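Local coordinates for Phenylalanine/tyrosine ammonia-lyase (Rhodosporidium toruloides, PDB 1Y2M), which catalyses the non-oxidative deamination of L-phenylalanine and L-tyrosine to trans-cinnamate and p-coumarate, the entry step of phenylpropanoid metabolism, at residues Ala75-Arg80 against Glu163-Gly167; Ala190-Phe194 against Ile221-Ile225. The contacts are given in a common frame with arbitrary orientation. Residues are numbered along the deposited sequence.

Contact 1 (Ala75-Arg80 against Glu163-Gly167); sequences AARKGR and EVVRG
Ala75 to Arg77 form the last turn of helix 69-77. Lys78 leaves helical geometry, and Gly79 turns the chain with positive phi (64/23). Glu163 to Gly167 are all helical. The backbones come closest at Ala76 and Gly167, whose CA atoms are 4.4 Å apart. Here the packing is tight because Gly167 has no side chain: Ala76 CB lies 3.7 Å from Gly167 N and 3.3 Å from Glu163 O. The contact joins the C-terminal end of helix 69-77 to the start of helix 162-176, in the mainly helical PAL/histidase fold. There Ala75 O takes two hydrogen bonds from Arg166 (chi1 m, chi2 t, chi3 p): from NE at 2.9 Å and NH2 at 2.8 Å. Water 1 extends this, 3.0 Å from Arg166 NH2 and 2.6 Å from Arg80 O. Arg77 and Glu163 form a two-pronged salt bridge: NE to OE1 at 2.7 Å and NH2 to OE2 at 3.0 Å. Glu163 uses chi1 p and chi2 t; Arg77 NH1 also pairs with Asp285 of helix 273-303.

Contact 2 (Ala190-Phe194 against Ile221-Ile225); sequences ALTNF and IAAAI
Two helical segments cross almost at right angles. The axes of 190-194 and 221-225 make an angle of 88° and approach to 10.6 Å. Each closes one helical turn with a backbone hydrogen bond: Phe194 N to Ala190 O at 3.0 Å, and Ile225 N to Ile221 O at 3.2 Å. The nearest CA atoms are those of Ala190 and Ile225, 6.2 Å apart. Ala190 points its CB at the other helix, 4.0 Å from Ile225 CB. Leu191 (chi1 m, chi2 t) leaves its backbone sideways, but its CD2 reaches across. Leu191 CD2 lies 3.6 Å from Ile221 CG2 and 3.8 Å from Ile225 CG2. Phe194 (chi1 -87°, chi2 33°) is one turn on from Ala190 and also points across. Its ring makes a CH-pi contact: Ile225 CG2 sits over one face, 3.8 Å from the Phe194 ring centroid and 11° off the normal. Phe194 CE2 also packs 3.9 Å from Ala224 CB. Ile225, with chi1 p, thus meets Ala190, Leu191 and Phe194, the three residues of 190-194 that take part. The contact is an apolar, buried crossing of helices 185-197 and 215-225 in the mainly helical PAL/histidase fold, away from the active site. Helix 162-176 packs on Leu191 through Met169, Arg172 and Val173. Leu268 of helix 264-269 touches both Leu191 and Ala222, and Leu135 of helix 125-138 covers Ala222 and Ala223.

The two contacts follow one another in sequence, without nesting. Helices 162-176 and 185-197 are consecutive and carry one segment of each contact. The contact centres are about 14 Å apart, on the same side of the chain's centre, and the two touch directly. Val165 CG1 packs 4.2 Å from Ile221 CD1, so helix 162-176 meets helix 215-225 as well. A hydrogen bond from Arg166 NH1 to Leu195 O also ties helix 162-176 to helix 185-197. Polar contact 1 thus borders apolar contact 2. Both lie away from the cinnamate-binding residues Lys468 and Glu496, within the aromatic amino acid lyase region.

Contact 1 (Ala75-Arg80 against Glu163-Gly167)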
loop_
_atom_site.group_PDB
_atom_site.type_symbol
_atom_site.label_atom_id
_atom_site.label_comp_id
_atom_site.label_asym_id
_atom_site.label_seq_id
_atom_site.Cartn_x
_atom_site.Cartn_y
_atom_site.Cartn_z
ATOM N N ALA B 75 -22.545 -12.325 -23.678
ATOM C CA ALA B 75 -23.550 -13.061 -22.881
ATOM C C ALA B 75 -23.848 -12.299 -21.586
ATOM O O ALA B 75 -24.990 -12.202 -21.178
ATOM C CB ALA B 75 -23.018 -14.425 -22.555
ATOM N N ALA B 76 -22.815 -11.758 -20.951
ATOM C CA ALA B 76 -22.991 -11.069 -19.660
ATOM C C ALA B 76 -23.775 -9.765 -19.780
ATOM O O ALA B 76 -24.670 -9.497 -18.969
ATOM C CB ALA B 76 -21.655 -10.766 -19.021
ATOM N N ARG B 77 -23.375 -8.931 -20.747
ATOM C CA ARG B 77 -23.921 -7.571 -20.927
ATOM C C ARG B 77 -24.929 -7.347 -22.020
ATOM O O ARG B 77 -25.704 -6.369 -21.964
ATOM C CB ARG B 77 -22.785 -6.648 -21.271
ATOM C CG ARG B 77 -21.935 -6.359 -20.117
ATOM C CD ARG B 77 -21.090 -5.069 -20.412
ATOM N NE ARG B 77 -20.324 -4.798 -19.209
ATOM C CZ ARG B 77 -19.126 -4.236 -19.170
ATOM N NH1 ARG B 77 -18.471 -3.895 -20.273
ATOM N NH2 ARG B 77 -18.563 -4.049 -18.000
ATOM N N LYS B 78 -24.899 -8.158 -23.071
ATOM C CA LYS B 78 -25.724 -7.880 -24.254
ATOM C C LYS B 78 -26.882 -8.842 -24.499
ATOM O O LYS B 78 -27.512 -8.831 -25.573
ATOM C CB LYS B 78 -24.871 -7.823 -25.528
ATOM C CG LYS B 78 -23.618 -6.981 -25.452
ATOM C CD LYS B 78 -23.939 -5.532 -25.412
ATOM C CE LYS B 78 -22.677 -4.682 -25.474
ATOM N NZ LYS B 78 -23.063 -3.296 -25.786
ATOM N N GLY B 79 -27.185 -9.671 -23.507
ATOM C CA GLY B 79 -28.307 -10.590 -23.605
ATOM C C GLY B 79 -28.222 -11.660 -24.670
ATOM O O GLY B 79 -29.243 -12.228 -25.068
ATOM N N ARG B 80 -27.019 -11.988 -25.111
ATOM C CA ARG B 80 -26.865 -12.997 -26.131
ATOM C C ARG B 80 -27.329 -14.347 -25.656
ATOM O O ARG B 80 -26.995 -14.729 -24.524
ATOM C CB ARG B 80 -25.412 -13.155 -26.490
ATOM C CG ARG B 80 -25.200 -14.060 -27.691
ATOM C CD ARG B 80 -23.764 -14.018 -27.993
ATOM N NE ARG B 80 -23.391 -14.825 -29.154
ATOM C CZ ARG B 80 -22.125 -15.046 -29.475
ATOM N NH1 ARG B 80 -21.141 -14.470 -28.758
ATOM N NH2 ARG B 80 -21.842 -15.814 -30.510
ATOM N N GLU B 163 -24.546 -8.371 -14.349
ATOM C CA GLU B 163 -23.695 -8.785 -15.476
ATOM C C GLU B 163 -22.616 -9.781 -15.028
ATOM O O GLU B 163 -22.226 -10.687 -15.777
ATOM C CB GLU B 163 -23.039 -7.584 -16.207
ATOM C CG GLU B 163 -22.132 -6.729 -15.376
ATOM C CD GLU B 163 -21.406 -5.607 -16.139
ATOM O OE1 GLU B 163 -22.005 -5.069 -17.069
ATOM O OE2 GLU B 163 -20.222 -5.274 -15.850
ATOM N N VAL B 164 -22.105 -9.607 -13.809
ATOM C CA VAL B 164 -21.066 -10.476 -13.336
ATOM C C VAL B 164 -21.634 -11.860 -13.147
ATOM O O VAL B 164 -21.035 -12.868 -13.523
ATOM C CB VAL B 164 -20.478 -9.928 -12.029
ATOM C CG1 VAL B 164 -19.613 -10.974 -11.327
ATOM C CG2 VAL B 164 -19.639 -8.673 -12.365
ATOM N N VAL B 165 -22.816 -11.899 -12.555
ATOM C CA VAL B 165 -23.530 -13.175 -12.357
ATOM C C VAL B 165 -23.819 -13.903 -13.664
ATOM O O VAL B 165 -23.566 -15.109 -13.786
ATOM C CB VAL B 165 -24.803 -13.033 -11.500
ATOM C CG1 VAL B 165 -25.487 -14.405 -11.343
ATOM C CG2 VAL B 165 -24.452 -12.414 -10.149
ATOM N N ARG B 166 -24.288 -13.162 -14.671
ATOM C CA ARG B 166 -24.521 -13.764 -15.984
ATOM C C ARG B 166 -23.226 -14.302 -16.595
ATOM O O ARG B 166 -23.200 -15.417 -17.122
ATOM C CB ARG B 166 -25.104 -12.730 -16.948
ATOM C CG ARG B 166 -26.629 -12.479 -16.671
ATOM C CD ARG B 166 -27.252 -11.592 -17.696
ATOM N NE ARG B 166 -27.054 -12.051 -19.076
ATOM C CZ ARG B 166 -27.869 -12.890 -19.716
ATOM N NH1 ARG B 166 -28.929 -13.419 -19.110
ATOM N NH2 ARG B 166 -27.621 -13.261 -20.969
ATOM N N GLY B 167 -22.147 -13.510 -16.532
ATOM C CA GLY B 167 -20.870 -13.971 -17.057
ATOM C C GLY B 167 -20.400 -15.232 -16.323
ATOM O O GLY B 167 -19.859 -16.145 -16.932
HETATM O O HOH W 1 -28.613 -15.564 -22.604
#

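Contact 2 (Ala190-Phe194 against Ile221-Ile225)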
loop_
_atom_site.group_PDB
_atom_site.type_symbol
_atom_site.label_atom_id
_atom_site.label_comp_id
_atom_site.label_asym_id
_atom_site.label_seq_id
_atom_site.Cartn_x
_atom_site.Cartn_y
_atom_site.Cartn_z
ATOM N N ALA B 190 -30.080 -25.997 -16.971
ATOM C CA ALA B 190 -30.783 -25.149 -15.977
ATOM C C ALA B 190 -30.156 -23.763 -15.946
ATOM O O ALA B 190 -30.838 -22.745 -15.910
ATOM C CB ALA B 190 -30.712 -25.764 -14.633
ATOM N N LEU B 191 -28.839 -23.733 -16.019
ATOM C CA LEU B 191 -28.088 -22.476 -16.099
ATOM C C LEU B 191 -28.323 -21.721 -17.399
ATOM O O LEU B 191 -28.539 -20.485 -17.411
ATOM C CB LEU B 191 -26.580 -22.732 -15.885
ATOM C CG LEU B 191 -26.243 -23.232 -14.480
ATOM C CD1 LEU B 191 -24.819 -23.815 -14.468
ATOM C CD2 LEU B 191 -26.412 -22.098 -13.472
ATOM N N THR B 192 -28.261 -22.448 -18.515
ATOM C CA THR B 192 -28.486 -21.752 -19.785
ATOM C C THR B 192 -29.947 -21.256 -19.902
ATOM O O THR B 192 -30.190 -20.182 -20.446
ATOM C CB THR B 192 -28.007 -22.585 -21.027
ATOM O OG1 THR B 192 -28.788 -23.787 -21.124
ATOM C CG2 THR B 192 -26.522 -22.932 -20.915
ATOM N N ASN B 193 -30.877 -21.980 -19.305
ATOM C CA ASN B 193 -32.274 -21.491 -19.260
ATOM C C ASN B 193 -32.405 -20.245 -18.388
ATOM O O ASN B 193 -33.101 -19.300 -18.781
ATOM C CB ASN B 193 -33.225 -22.567 -18.804
ATOM C CG ASN B 193 -33.552 -23.572 -19.871
ATOM O OD1 ASN B 193 -33.494 -23.276 -21.074
ATOM N ND2 ASN B 193 -33.914 -24.759 -19.450
ATOM N N PHE B 194 -31.696 -20.174 -17.263
ATOM C CA PHE B 194 -31.647 -18.924 -16.504
ATOM C C PHE B 194 -31.112 -17.798 -17.354
ATOM O O PHE B 194 -31.682 -16.696 -17.402
ATOM C CB PHE B 194 -30.814 -19.049 -15.237
ATOM C CG PHE B 194 -31.586 -19.539 -14.044
ATOM C CD1 PHE B 194 -32.631 -20.427 -14.167
ATOM C CD2 PHE B 194 -31.231 -19.110 -12.793
ATOM C CE1 PHE B 194 -33.307 -20.851 -13.022
ATOM C CE2 PHE B 194 -31.881 -19.526 -11.679
ATOM C CZ PHE B 194 -32.921 -20.385 -11.787
ATOM N N ILE B 221 -25.672 -19.429 -6.872
ATOM C CA ILE B 221 -26.150 -19.828 -8.196
ATOM C C ILE B 221 -26.739 -21.239 -8.185
ATOM O O ILE B 221 -27.852 -21.469 -8.686
ATOM C CB ILE B 221 -25.030 -19.676 -9.224
ATOM C CG1 ILE B 221 -24.776 -18.204 -9.445
ATOM C CG2 ILE B 221 -25.345 -20.357 -10.524
ATOM C CD1 ILE B 221 -23.421 -17.857 -10.110
ATOM N N ALA B 222 -26.058 -22.165 -7.543
ATOM C CA ALA B 222 -26.526 -23.522 -7.442
ATOM C C ALA B 222 -27.836 -23.646 -6.669
ATOM O O ALA B 222 -28.737 -24.389 -7.034
ATOM C CB ALA B 222 -25.469 -24.368 -6.771
ATOM N N ALA B 223 -27.944 -22.889 -5.583
ATOM C CA ALA B 223 -29.178 -22.861 -4.802
ATOM C C ALA B 223 -30.390 -22.349 -5.620
ATOM O O ALA B 223 -31.496 -22.824 -5.461
ATOM C CB ALA B 223 -28.977 -22.030 -3.558
ATOM N N ALA B 224 -30.141 -21.350 -6.468
ATOM C CA ALA B 224 -31.167 -20.787 -7.296
ATOM C C ALA B 224 -31.693 -21.826 -8.304
ATOM O O ALA B 224 -32.919 -22.043 -8.351
ATOM C CB ALA B 224 -30.704 -19.538 -7.975
ATOM N N ILE B 225 -30.828 -22.455 -9.096
ATOM C CA ILE B 225 -31.314 -23.437 -10.059
ATOM C C ILE B 225 -31.962 -24.662 -9.401
ATOM O O ILE B 225 -32.748 -25.382 -10.027
ATOM C CB ILE B 225 -30.228 -23.874 -11.091
ATOM C CG1 ILE B 225 -29.014 -24.532 -10.417
ATOM C CG2 ILE B 225 -29.822 -22.703 -11.907
ATOM C CD1 ILE B 225 -28.120 -25.277 -11.406
#